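Local coordinates for nitroreductase family protein (PDB 3G14) that probably acts as an oxidoreductase of the nitroreductase family, whose members typically use a bound flavin (FMN) to reduce their substrates, at residues F48-S53 with L173-W178; S78-V83 with T149-P154; A126-N131 with L143-L148; D32-A37 with E109-G114. All blocks are in the same frame, centred on the assembly; numbering follows the deposited sequence. Where two conformers were deposited one is given.

Interaction 1 (F48-S53 with L173-W178)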
loop_
_atom_site.group_PDB
_atom_site.type_symbol
_atom_site.label_atom_id
_atom_site.label_comp_id
_atom_site.label_asym_id
_atom_site.label_seq_id
_atom_site.Cartn_x
_atom_site.Cartn_y
_atom_site.Cartn_z
ATOM N N PHE B 48 -12.942 0.943 7.620
ATOM C CA PHE B 48 -12.123 0.609 8.792
ATOM C C PHE B 48 -13.020 0.480 10.003
ATOM O O PHE B 48 -13.904 1.340 10.235
ATOM C CB PHE B 48 -11.055 1.707 9.019
ATOM C CG PHE B 48 -10.154 1.843 7.853
ATOM C CD1 PHE B 48 -9.151 0.886 7.633
ATOM C CD2 PHE B 48 -10.328 2.877 6.928
ATOM C CE1 PHE B 48 -8.332 0.936 6.510
ATOM C CE2 PHE B 48 -9.486 2.950 5.792
ATOM C CZ PHE B 48 -8.488 1.982 5.591
ATOM N N ILE B 49 -12.800 -0.579 10.774
ATOM C CA ILE B 49 -13.430 -0.699 12.100
ATOM C C ILE B 49 -12.334 -0.460 13.136
ATOM O O ILE B 49 -11.281 -1.142 13.128
ATOM C CB ILE B 49 -14.052 -2.073 12.333
ATOM C CG1 ILE B 49 -14.973 -2.463 11.173
ATOM C CG2 ILE B 49 -14.756 -2.144 13.705
ATOM C CD1 ILE B 49 -15.464 -3.963 11.266
ATOM N N VAL B 50 -12.562 0.537 13.989
ATOM C CA VAL B 50 -11.726 0.765 15.171
ATOM C C VAL B 50 -12.247 -0.155 16.274
ATOM O O VAL B 50 -13.393 -0.055 16.682
ATOM C CB VAL B 50 -11.743 2.246 15.639
ATOM C CG1 VAL B 50 -11.003 2.436 17.007
ATOM C CG2 VAL B 50 -11.147 3.156 14.572
ATOM N N VAL B 51 -11.420 -1.075 16.733
ATOM C CA VAL B 51 -11.864 -1.998 17.794
ATOM C C VAL B 51 -11.247 -1.598 19.139
ATOM O O VAL B 51 -10.002 -1.713 19.325
ATOM C CB VAL B 51 -11.520 -3.472 17.486
ATOM C CG1 VAL B 51 -11.974 -4.362 18.653
ATOM C CG2 VAL B 51 -12.092 -3.894 16.118
ATOM N N GLU B 52 -12.112 -1.160 20.069
ATOM C CA GLU B 52 -11.692 -0.737 21.421
ATOM C C GLU B 52 -12.133 -1.688 22.524
ATOM O O GLU B 52 -11.528 -1.689 23.595
ATOM C CB GLU B 52 -12.204 0.670 21.778
ATOM C CG GLU B 52 -11.618 1.773 20.895
ATOM C CD GLU B 52 -11.895 3.207 21.383
ATOM O OE1 GLU B 52 -12.423 3.415 22.501
ATOM O OE2 GLU B 52 -11.551 4.138 20.620
ATOM N N SER B 53 -13.224 -2.421 22.296
ATOM C CA SER B 53 -13.769 -3.331 23.317
ATOM C C SER B 53 -12.795 -4.451 23.604
ATOM O O SER B 53 -12.391 -5.163 22.679
ATOM C CB SER B 53 -15.071 -3.938 22.818
ATOM O OG SER B 53 -15.484 -5.020 23.634
ATOM N N LEU B 173 -15.648 4.766 8.693
ATOM C CA LEU B 173 -15.045 4.502 10.000
ATOM C C LEU B 173 -16.104 4.103 11.030
ATOM O O LEU B 173 -17.025 4.876 11.359
ATOM C CB LEU B 173 -14.324 5.727 10.488
ATOM C CG LEU B 173 -13.443 5.583 11.730
ATOM C CD1 LEU B 173 -12.238 4.738 11.439
ATOM C CD2 LEU B 173 -13.074 7.042 12.097
ATOM N N TYR B 174 -15.946 2.894 11.539
ATOM C CA TYR B 174 -16.839 2.287 12.485
ATOM C C TYR B 174 -16.142 2.063 13.819
ATOM O O TYR B 174 -14.893 2.044 13.897
ATOM C CB TYR B 174 -17.358 0.960 11.924
ATOM C CG TYR B 174 -18.149 1.064 10.632
ATOM C CD1 TYR B 174 -19.121 2.067 10.453
ATOM C CD2 TYR B 174 -17.946 0.148 9.584
ATOM C CE1 TYR B 174 -19.880 2.142 9.268
ATOM C CE2 TYR B 174 -18.698 0.217 8.401
ATOM C CZ TYR B 174 -19.666 1.198 8.255
ATOM O OH TYR B 174 -20.382 1.263 7.076
ATOM N N ILE B 175 -16.942 1.868 14.866
ATOM C CA ILE B 175 -16.427 1.531 16.210
ATOM C C ILE B 175 -17.045 0.213 16.647
ATOM O O ILE B 175 -18.281 0.107 16.744
ATOM C CB ILE B 175 -16.692 2.664 17.266
ATOM C CG1 ILE B 175 -16.176 2.298 18.661
ATOM C CG2 ILE B 175 -18.197 3.048 17.336
ATOM C CD1 ILE B 175 -14.700 2.076 18.803
ATOM N N ASP B 176 -16.168 -0.771 16.857
ATOM C CA ASP B 176 -16.444 -2.112 17.427
ATOM C C ASP B 176 -17.273 -3.050 16.535
ATOM O O ASP B 176 -17.108 -4.280 16.595
ATOM C CB ASP B 176 -17.080 -2.023 18.831
ATOM C CG ASP B 176 -16.098 -1.565 19.911
ATOM O OD1 ASP B 176 -14.870 -1.740 19.738
ATOM O OD2 ASP B 176 -16.568 -1.040 20.932
ATOM N N LYS B 177 -18.201 -2.477 15.770
ATOM C CA LYS B 177 -19.181 -3.208 15.021
ATOM C C LYS B 177 -19.370 -2.575 13.640
ATOM O O LYS B 177 -19.429 -1.362 13.488
ATOM C CB LYS B 177 -20.524 -3.212 15.771
ATOM C CG LYS B 177 -21.620 -3.889 15.037
ATOM C CD LYS B 177 -22.910 -3.837 15.848
ATOM C CE LYS B 177 -24.099 -4.369 15.056
ATOM N NZ LYS B 177 -25.342 -4.315 15.858
ATOM N N TRP B 178 -19.448 -3.418 12.628
ATOM C CA TRP B 178 -19.693 -2.960 11.266
ATOM C C TRP B 178 -21.013 -2.181 11.198
ATOM O O TRP B 178 -22.057 -2.659 11.658
ATOM C CB TRP B 178 -19.735 -4.172 10.321
ATOM C CG TRP B 178 -20.001 -3.824 8.905
ATOM C CD1 TRP B 178 -21.193 -3.889 8.239
ATOM C CD2 TRP B 178 -19.032 -3.381 7.960
ATOM N NE1 TRP B 178 -21.020 -3.471 6.935
ATOM C CE2 TRP B 178 -19.704 -3.158 6.739
ATOM C CE3 TRP B 178 -17.667 -3.110 8.037
ATOM C CZ2 TRP B 178 -19.042 -2.722 5.587
ATOM C CZ3 TRP B 178 -17.014 -2.637 6.899
ATOM C CH2 TRP B 178 -17.706 -2.468 5.684
#

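Interaction 2 (S78-V83 with T149-P154)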
loop_
_atom_site.group_PDB
_atom_site.type_symbol
_atom_site.label_atom_id
_atom_site.label_comp_id
_atom_site.label_asym_id
_atom_site.label_seq_id
_atom_site.Cartn_x
_atom_site.Cartn_y
_atom_site.Cartn_z
ATOM N N SER B 78 -2.674 -3.698 23.400
ATOM C CA SER B 78 -2.708 -2.318 22.888
ATOM C C SER B 78 -4.081 -1.664 23.139
ATOM O O SER B 78 -5.061 -2.370 23.265
ATOM C CB SER B 78 -2.420 -2.280 21.394
ATOM O OG SER B 78 -3.233 -3.197 20.670
ATOM N N PRO B 79 -4.155 -0.320 23.145
ATOM C CA PRO B 79 -5.500 0.291 23.395
ATOM C C PRO B 79 -6.574 0.014 22.332
ATOM O O PRO B 79 -7.752 -0.022 22.668
ATOM C CB PRO B 79 -5.205 1.795 23.547
ATOM C CG PRO B 79 -3.895 1.997 22.820
ATOM C CD PRO B 79 -3.100 0.700 23.017
HETATM N N MSE B 80 -6.176 -0.135 21.068
HETATM C CA MSE B 80 -7.105 -0.475 20.012
HETATM C C MSE B 80 -6.448 -1.220 18.860
HETATM O O MSE B 80 -5.220 -1.347 18.771
HETATM C CB MSE B 80 -7.791 0.802 19.490
HETATM C CG MSE B 80 -6.867 1.721 18.826
HETATM SE SE MSE B 80 -7.657 3.392 18.134
HETATM C CE MSE B 80 -8.530 3.977 19.640
ATOM N N THR B 81 -7.307 -1.764 18.011
ATOM C CA THR B 81 -6.916 -2.411 16.767
ATOM C C THR B 81 -7.744 -1.827 15.629
ATOM O O THR B 81 -8.929 -1.536 15.797
ATOM C CB THR B 81 -7.103 -3.963 16.891
ATOM O OG1 THR B 81 -6.075 -4.494 17.733
ATOM C CG2 THR B 81 -7.105 -4.644 15.528
ATOM N N ILE B 82 -7.096 -1.599 14.491
ATOM C CA ILE B 82 -7.790 -1.124 13.278
ATOM C C ILE B 82 -7.933 -2.295 12.324
ATOM O O ILE B 82 -6.941 -2.936 12.000
ATOM C CB ILE B 82 -7.062 0.056 12.604
ATOM C CG1 ILE B 82 -6.987 1.238 13.581
ATOM C CG2 ILE B 82 -7.799 0.477 11.335
ATOM C CD1 ILE B 82 -6.040 2.385 13.218
ATOM N N VAL B 83 -9.161 -2.561 11.860
ATOM C CA VAL B 83 -9.418 -3.677 10.932
ATOM C C VAL B 83 -9.884 -3.130 9.559
ATOM O O VAL B 83 -10.830 -2.309 9.509
ATOM C CB VAL B 83 -10.545 -4.587 11.491
ATOM C CG1 VAL B 83 -10.823 -5.762 10.567
ATOM C CG2 VAL B 83 -10.203 -5.106 12.896
ATOM N N THR B 149 -4.322 -4.219 12.399
ATOM C CA THR B 149 -3.138 -3.855 13.155
ATOM C C THR B 149 -3.496 -3.336 14.543
ATOM O O THR B 149 -4.485 -2.557 14.704
ATOM C CB THR B 149 -2.330 -2.756 12.395
ATOM O OG1 THR B 149 -1.226 -2.286 13.199
ATOM C CG2 THR B 149 -3.226 -1.586 12.054
ATOM N N PRO B 150 -2.681 -3.711 15.553
ATOM C CA PRO B 150 -2.776 -2.979 16.814
ATOM C C PRO B 150 -2.326 -1.521 16.592
ATOM O O PRO B 150 -1.630 -1.212 15.637
ATOM C CB PRO B 150 -1.747 -3.673 17.704
ATOM C CG PRO B 150 -0.743 -4.268 16.693
ATOM C CD PRO B 150 -1.588 -4.717 15.576
ATOM N N LEU B 151 -2.727 -0.654 17.496
ATOM C CA LEU B 151 -2.317 0.761 17.469
ATOM C C LEU B 151 -2.046 1.136 18.913
ATOM O O LEU B 151 -2.921 0.963 19.772
ATOM C CB LEU B 151 -3.445 1.620 16.893
ATOM C CG LEU B 151 -3.020 3.082 16.666
ATOM C CD1 LEU B 151 -2.086 3.093 15.467
ATOM C CD2 LEU B 151 -4.249 3.977 16.465
ATOM N N GLY B 152 -0.839 1.622 19.200
ATOM C CA GLY B 152 -0.500 2.028 20.564
ATOM C C GLY B 152 0.831 2.769 20.617
ATOM O O GLY B 152 1.599 2.787 19.663
ATOM N N VAL B 153 1.115 3.362 21.755
ATOM C CA VAL B 153 2.457 3.836 21.985
ATOM C C VAL B 153 3.395 2.637 22.217
ATOM O O VAL B 153 3.128 1.809 23.077
ATOM C CB VAL B 153 2.496 4.740 23.203
ATOM C CG1 VAL B 153 3.916 5.224 23.419
ATOM C CG2 VAL B 153 1.502 5.871 23.015
ATOM N N PRO B 154 4.480 2.515 21.441
ATOM C CA PRO B 154 5.386 1.390 21.728
ATOM C C PRO B 154 6.038 1.453 23.086
ATOM O O PRO B 154 6.359 2.557 23.587
ATOM C CB PRO B 154 6.464 1.520 20.650
ATOM C CG PRO B 154 5.770 2.303 19.533
ATOM C CD PRO B 154 4.934 3.289 20.280
#

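Interaction 3 (A126-N131 with L143-L148)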
loop_
_atom_site.group_PDB
_atom_site.type_symbol
_atom_site.label_atom_id
_atom_site.label_comp_id
_atom_site.label_asym_id
_atom_site.label_seq_id
_atom_site.Cartn_x
_atom_site.Cartn_y
_atom_site.Cartn_z
ATOM N N ALA B 126 -2.154 -10.321 8.723
ATOM C CA ALA B 126 -2.944 -10.741 7.586
ATOM C C ALA B 126 -3.453 -12.188 7.707
ATOM O O ALA B 126 -4.309 -12.595 6.916
ATOM C CB ALA B 126 -2.149 -10.618 6.313
ATOM N N ALA B 127 -2.912 -12.941 8.673
ATOM C CA ALA B 127 -3.235 -14.386 8.843
ATOM C C ALA B 127 -4.171 -14.618 10.033
ATOM O O ALA B 127 -3.775 -14.470 11.186
ATOM C CB ALA B 127 -1.957 -15.205 9.042
ATOM N N PHE B 128 -5.412 -14.992 9.734
ATOM C CA PHE B 128 -6.432 -15.169 10.756
ATOM C C PHE B 128 -7.560 -16.001 10.186
ATOM O O PHE B 128 -7.714 -16.134 8.959
ATOM C CB PHE B 128 -6.974 -13.828 11.293
ATOM C CG PHE B 128 -7.084 -12.730 10.241
ATOM C CD1 PHE B 128 -8.029 -12.804 9.215
ATOM C CD2 PHE B 128 -6.242 -11.632 10.297
ATOM C CE1 PHE B 128 -8.120 -11.790 8.241
ATOM C CE2 PHE B 128 -6.314 -10.618 9.345
ATOM C CZ PHE B 128 -7.258 -10.698 8.323
ATOM N N ASN B 129 -8.312 -16.589 11.091
ATOM C CA ASN B 129 -9.623 -17.185 10.789
ATOM C C ASN B 129 -10.591 -16.027 10.515
ATOM O O ASN B 129 -11.120 -15.369 11.417
ATOM C CB ASN B 129 -10.094 -18.040 11.930
ATOM C CG ASN B 129 -11.426 -18.730 11.651
ATOM O OD1 ASN B 129 -12.287 -18.221 10.924
ATOM N ND2 ASN B 129 -11.589 -19.907 12.216
ATOM N N GLU B 130 -10.760 -15.751 9.232
ATOM C CA GLU B 130 -11.547 -14.623 8.819
ATOM C C GLU B 130 -13.011 -14.727 9.288
ATOM O O GLU B 130 -13.629 -13.723 9.629
ATOM C CB GLU B 130 -11.488 -14.535 7.291
ATOM C CG GLU B 130 -12.191 -13.350 6.720
ATOM C CD GLU B 130 -11.969 -13.204 5.220
ATOM O OE1 GLU B 130 -11.400 -14.114 4.589
ATOM O OE2 GLU B 130 -12.414 -12.193 4.669
ATOM N N ASN B 131 -13.578 -15.940 9.268
ATOM C CA ASN B 131 -14.962 -16.101 9.683
ATOM C C ASN B 131 -15.172 -15.687 11.122
ATOM O O ASN B 131 -16.208 -15.084 11.474
ATOM C CB ASN B 131 -15.405 -17.548 9.512
ATOM C CG ASN B 131 -15.591 -17.936 8.061
ATOM O OD1 ASN B 131 -15.806 -17.094 7.183
ATOM N ND2 ASN B 131 -15.561 -19.224 7.811
ATOM N N LEU B 143 -18.236 -9.663 2.444
ATOM C CA LEU B 143 -17.072 -8.799 2.484
ATOM C C LEU B 143 -15.836 -9.587 2.904
ATOM O O LEU B 143 -15.954 -10.729 3.331
ATOM C CB LEU B 143 -17.332 -7.652 3.448
ATOM C CG LEU B 143 -18.574 -6.816 3.085
ATOM C CD1 LEU B 143 -18.877 -5.789 4.180
ATOM C CD2 LEU B 143 -18.405 -6.115 1.752
ATOM N N ARG B 144 -14.657 -8.963 2.792
ATOM C CA ARG B 144 -13.381 -9.613 3.092
ATOM C C ARG B 144 -12.651 -8.807 4.149
ATOM O O ARG B 144 -12.615 -7.583 4.064
ATOM C CB ARG B 144 -12.509 -9.765 1.832
ATOM C CG ARG B 144 -13.170 -10.594 0.710
ATOM C CD ARG B 144 -13.501 -12.031 1.117
ATOM N NE ARG B 144 -12.355 -12.725 1.723
ATOM C CZ ARG B 144 -11.339 -13.278 1.059
ATOM N NH1 ARG B 144 -11.286 -13.260 -0.260
ATOM N NH2 ARG B 144 -10.365 -13.872 1.734
ATOM N N VAL B 145 -12.110 -9.498 5.154
ATOM C CA VAL B 145 -11.190 -8.882 6.120
ATOM C C VAL B 145 -9.781 -8.953 5.519
ATOM O O VAL B 145 -9.189 -10.024 5.413
ATOM C CB VAL B 145 -11.275 -9.525 7.545
ATOM C CG1 VAL B 145 -10.333 -8.793 8.544
ATOM C CG2 VAL B 145 -12.764 -9.554 8.031
ATOM N N VAL B 146 -9.250 -7.811 5.127
ATOM C CA VAL B 146 -7.958 -7.780 4.436
ATOM C C VAL B 146 -6.757 -7.900 5.393
ATOM O O VAL B 146 -5.856 -8.719 5.188
ATOM C CB VAL B 146 -7.857 -6.531 3.513
ATOM C CG1 VAL B 146 -6.469 -6.429 2.801
ATOM C CG2 VAL B 146 -9.011 -6.473 2.471
ATOM N N ALA B 147 -6.730 -7.040 6.404
ATOM C CA ALA B 147 -5.651 -6.955 7.361
ATOM C C ALA B 147 -6.158 -6.200 8.564
ATOM O O ALA B 147 -7.248 -5.638 8.540
ATOM C CB ALA B 147 -4.387 -6.265 6.756
ATOM N N LEU B 148 -5.385 -6.292 9.628
ATOM C CA LEU B 148 -5.638 -5.551 10.856
ATOM C C LEU B 148 -4.302 -5.193 11.498
ATOM O O LEU B 148 -3.270 -5.788 11.206
ATOM C CB LEU B 148 -6.561 -6.377 11.776
ATOM C CG LEU B 148 -6.087 -7.736 12.303
ATOM C CD1 LEU B 148 -5.339 -7.605 13.644
ATOM C CD2 LEU B 148 -7.275 -8.692 12.430
#

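Interaction 4 (D32-A37 with E109-G114)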
loop_
_atom_site.group_PDB
_atom_site.type_symbol
_atom_site.label_atom_id
_atom_site.label_comp_id
_atom_site.label_asym_id
_atom_site.label_seq_id
_atom_site.Cartn_x
_atom_site.Cartn_y
_atom_site.Cartn_z
ATOM N N ASP B 32 -7.747 10.114 8.078
ATOM C CA ASP B 32 -7.689 11.078 6.992
ATOM C C ASP B 32 -6.574 10.772 5.981
ATOM O O ASP B 32 -6.787 10.847 4.778
ATOM C CB ASP B 32 -7.489 12.486 7.540
ATOM C CG ASP B 32 -7.538 13.523 6.460
ATOM O OD1 ASP B 32 -8.611 13.697 5.839
ATOM O OD2 ASP B 32 -6.499 14.146 6.224
HETATM N N MSE B 33 -5.406 10.389 6.475
HETATM C CA MSE B 33 -4.336 9.961 5.570
HETATM C C MSE B 33 -4.776 8.785 4.701
HETATM O O MSE B 33 -4.522 8.784 3.522
HETATM C CB MSE B 33 -3.054 9.708 6.347
HETATM C CG MSE B 33 -2.544 11.071 6.934
HETATM SE SE MSE B 33 -0.884 10.864 7.890
HETATM C CE MSE B 33 -1.384 11.814 9.518
ATOM N N ALA B 34 -5.486 7.822 5.262
ATOM C CA ALA B 34 -6.061 6.734 4.477
ATOM C C ALA B 34 -7.097 7.216 3.466
ATOM O O ALA B 34 -7.128 6.742 2.324
ATOM C CB ALA B 34 -6.642 5.653 5.396
HETATM N N MSE B 35 -7.936 8.168 3.874
HETATM C CA MSE B 35 -8.963 8.725 2.992
HETATM C C MSE B 35 -8.320 9.379 1.770
HETATM O O MSE B 35 -8.941 9.451 0.707
HETATM C CB MSE B 35 -9.828 9.740 3.728
HETATM C CG MSE B 35 -10.674 9.150 4.842
HETATM SE SE MSE B 35 -12.009 7.910 4.245
HETATM C CE MSE B 35 -10.975 6.283 4.312
ATOM N N ARG B 36 -7.082 9.852 1.922
ATOM C CA ARG B 36 -6.385 10.554 0.825
ATOM C C ARG B 36 -5.568 9.608 -0.060
ATOM O O ARG B 36 -4.826 10.059 -0.953
ATOM C CB ARG B 36 -5.477 11.621 1.413
ATOM C CG ARG B 36 -6.233 12.788 2.007
ATOM C CD ARG B 36 -5.250 13.674 2.722
ATOM N NE ARG B 36 -5.903 14.700 3.531
ATOM C CZ ARG B 36 -6.348 15.874 3.088
ATOM N NH1 ARG B 36 -6.227 16.240 1.821
ATOM N NH2 ARG B 36 -6.896 16.715 3.948
ATOM N N ALA B 37 -5.706 8.306 0.155
ATOM C CA ALA B 37 -4.937 7.322 -0.605
ATOM C C ALA B 37 -5.505 7.277 -2.031
ATOM O O ALA B 37 -6.716 7.510 -2.223
ATOM C CB ALA B 37 -5.019 5.961 0.052
ATOM N N GLU B 109 -1.454 0.968 4.329
ATOM C CA GLU B 109 -0.075 1.459 4.532
ATOM C C GLU B 109 -0.093 2.960 4.907
ATOM O O GLU B 109 0.820 3.434 5.620
ATOM C CB GLU B 109 0.823 1.180 3.319
ATOM C CG GLU B 109 2.312 1.501 3.523
ATOM C CD GLU B 109 2.977 0.699 4.639
ATOM O OE1 GLU B 109 2.257 -0.130 5.281
ATOM O OE2 GLU B 109 4.192 0.916 4.870
ATOM N N HIS B 110 -1.094 3.716 4.431
ATOM C CA HIS B 110 -1.280 5.095 4.889
ATOM C C HIS B 110 -1.605 5.122 6.401
ATOM O O HIS B 110 -1.091 5.982 7.136
ATOM C CB HIS B 110 -2.355 5.852 4.050
ATOM C CG HIS B 110 -1.874 6.301 2.699
ATOM N ND1 HIS B 110 -2.250 7.509 2.131
ATOM C CD2 HIS B 110 -1.113 5.674 1.771
ATOM C CE1 HIS B 110 -1.679 7.621 0.937
ATOM N NE2 HIS B 110 -1.000 6.520 0.691
ATOM N N ILE B 111 -2.427 4.168 6.856
ATOM C CA ILE B 111 -2.742 4.019 8.314
ATOM C C ILE B 111 -1.451 3.789 9.081
ATOM O O ILE B 111 -1.133 4.501 10.056
ATOM C CB ILE B 111 -3.672 2.808 8.594
ATOM C CG1 ILE B 111 -5.039 2.967 7.902
ATOM C CG2 ILE B 111 -3.856 2.594 10.121
ATOM C CD1 ILE B 111 -5.920 4.016 8.503
ATOM N N VAL B 112 -0.711 2.781 8.622
ATOM C CA VAL B 112 0.540 2.355 9.264
ATOM C C VAL B 112 1.578 3.482 9.290
ATOM O O VAL B 112 2.143 3.810 10.346
ATOM C CB VAL B 112 1.072 1.039 8.600
ATOM C CG1 VAL B 112 2.574 0.804 8.898
ATOM C CG2 VAL B 112 0.191 -0.151 8.999
ATOM N N LEU B 113 1.827 4.098 8.138
ATOM C CA LEU B 113 2.779 5.199 8.124
ATOM C C LEU B 113 2.289 6.423 8.908
ATOM O O LEU B 113 3.067 7.116 9.599
ATOM C CB LEU B 113 3.120 5.567 6.694
ATOM C CG LEU B 113 3.856 4.520 5.892
ATOM C CD1 LEU B 113 3.873 4.975 4.447
ATOM C CD2 LEU B 113 5.310 4.264 6.468
ATOM N N GLY B 114 1.002 6.713 8.815
ATOM C CA GLY B 114 0.439 7.802 9.588
ATOM C C GLY B 114 0.534 7.584 11.096
ATOM O O GLY B 114 0.858 8.517 11.842
#

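Interaction 1 (F48-S53 with L173-W178)
Phe-48, Ile-49 and Val-50 pair in parallel with Leu-173, Tyr-174 and Ile-175, which adds strand 173-175 to strand 46-51. Between the two segments the backbone bonds are Tyr-174 N to Phe-48 O (2.9 Å), Val-50 N to Tyr-174 O (2.8 Å) and Asp-176 N to Val-50 O. Past the ladder a carboxylate takes over. Asp-176 OD1 accepts from Glu-52 N at 2.8 Å, nearly along its C-O axis, and from Ser-53 N at 3.1 Å, on the syn side and out of the carboxylate plane. With CG anti to the carbonyl carbon (chi1 -72°), the carboxylate of Asp-176 can turn back to Glu-52 and Ser-53. Its backbone has a positive phi of 69°, where the chain leaves the strand.

On the face of Val-50, CG2 of that residue meets Leu-173 CD1 at 3.7 Å. Ile-175 CD1 lies against Val-50 O and also touches Glu-52 CG (3.7 Å). On the other face, Ile-49 CG2 packs on the backbone at Asp-176. Ile-49 CD1 reaches the edge of the Trp-178 ring at CE3 (4.0 Å), the two side chains crossing at about a right angle. Tyr-174 CE2 lies over one face of that indole, 3.4 Å above its plane and toward the rim.

Further out, Leu-173 rests on helix 24-35, and Trp-178 on Pro-140 and Leu-143. Ser-53 is the N-cap of helix 54-63. One carboxylate oxygen therefore holds two consecutive N-H groups as the strand turns into that helix. The two bonds, close to a helix start, would probably favour the ionised form of Asp-176.

Interaction 2 (S78-V83 with T149-P154)
Met-80, a selenomethionine, and Leu-151 are brought together by different first torsions. Met-80 has CG between its backbone N and carbonyl carbon (chi1 66°), whereas Leu-151 has CG anti to its N (chi1 -173°). Beyond CG the two chains run alongside each other in the same direction, with Met-80 SE 3.8 Å from Leu-151 CD2. Ile-82 CD1 touches the same Leu-151 CD2 at 4.0 Å. These three residues make an apolar patch on one face of the sheet.

The backbones run antiparallel. Ile-82 and Thr-149 form a hydrogen-bonded pair with bonds both ways: Ile-82 N to Thr-149 O is 2.8 Å and Thr-149 N to Ile-82 O is 2.9 Å. Leu-151 N bonds to Met-80 O, also at 2.9 Å. Leu-151 O instead faces the Pro-79 ring, with Pro-79 CD at 3.3 Å. Between these pairs Thr-81 and Pro-150 form a non-hydrogen-bonded pair. Beside Pro-150, Ser-78 OG lies 3.4 Å from Pro-150 CB, and its hydroxyl is bonded to Ala-74 O.

Thr-149 OG1 donates to Pro-150 O at 2.7 Å and is also bonded to Cys-123 N, which links the strand to the loop after helix 99-117. Ile-82 and Leu-151 are backed by that helix through Ile-111 and Ala-115.

Pro-150 brings no N-H, but its place in the ladder does not call for one toward strand 80-86. The proline therefore costs this pairing no bond. Buried apolar packing and these three backbone bonds help join strand 144-151, outermost within the chain, to its neighbour.

Interaction 3 (A126-N131 with L143-L148)
Glu-130, in the first turn of helix 130-137, and Arg-144, at the start of strand 144-151, form a salt bridge that ties the start of the helix to the start of the strand that follows it. Arg-144 grips the carboxylate side-on. Arg-144 NE bonds to Glu-130 OE2 (3.0 Å) and Arg-144 NH2 to Glu-130 OE1 (3.0 Å), both on syn lone pairs and near the guanidinium plane. The two flat groups are turned 33° apart. Glu-130 OE2 also accepts Val-145 N at 2.8 Å, on the anti side and out of the carboxylate plane. Chi1 of Glu-130 (-176°) puts CG anti to the backbone N, and the chain is extended beyond it. Glu-130 CG passes Val-145 CB at 4.0 Å.

Phe-128, in the loop before the helix, packs on the strand beyond Glu-130. Phe-128 CZ touches Val-145 CG1 at 3.6 Å, and Val-145 O lies at the ring edge, 3.5 Å from Phe-128 CE1. Further along, Phe-128 CE2 meets Leu-148 CD2 at 3.8 Å, the two side chains running in opposite directions. Ile-133 of the helix touches both Phe-128 and Leu-148.

The second subunit reaches this place too. Lys-97 of that subunit bonds to Ala-126 O and Val-146 O, and its Ser-95 bonds to Phe-128 O. The arrangement is a helix start packed on the strand at the edge of the sheet within this chain, at the subunit interface of a dimer, the usual assembly of nitroreductases.

Interaction 4 (D32-A37 with E109-G114)
His-110 carries the contact between helix 99-117 and the end of helix 24-35. His-110 CB rests on Ala-34 CA at 3.8 Å, where the two backbones are nearest. Chi1 of -77° sets His-110 CG anti to the carbonyl carbon, 3.7 Å from Met-33 O. His-110 ND1 donates to this same Met-33 O at 3.0 Å. The oxygen lies near the ring plane, but the donor sits above the carbonyl plane, 51° out of it. Arg-36 N approaches the same oxygen from the opposite face, so Met-33 O accepts two bonds at the helix end. His-110 CE1 meets Ala-37 CA at 3.6 Å. Ala-37 CB lies over one face of the His-110 ring, 3.9 Å from the centroid, as a CH-pi contact. At the tip, His-110 NE2 bonds to Glu-109 OE2 of the second subunit. As ND1 donates and NE2 faces a carboxylate, the ring may be doubly protonated.

One turn on from His-110, Gly-114 CA meets SE of selenomethionine Met-33 at 3.7 Å.

The dimer partner covers this region further: its Ile-8 packs on His-110 and its Tyr-5 on Met-33. By symmetry, Glu-109 bonds to His-110 of the second subunit. Within the chain, Ala-34 and Met-35 lie on Phe-48 of strand 46-51, and Ile-111 of helix 99-117 also touches Phe-48. The two helices thus sit between the sheet and the partner subunit.

How the interactions relate
From the N terminus, helix 24-35 supplies the first half of interaction 4. The first halves of interactions 1 and 2 follow on neighbouring strands 46-51 and 80-86. Helix 99-117 then closes interaction 4, whose loop therefore crosses those of interactions 1 and 2. Interaction 3 opens and closes next, wholly after interaction 4. Strand 144-151 closes interaction 3 and then interaction 2, and strand 173-175 closes interaction 1. The loop of interaction 3 thus lies within that of 2, which lies within that of 1. Interactions 1 and 2 build the two flanks of one sheet, and Phe-48 joins it to interaction 4. Interactions 3 and 4 both meet the second subunit.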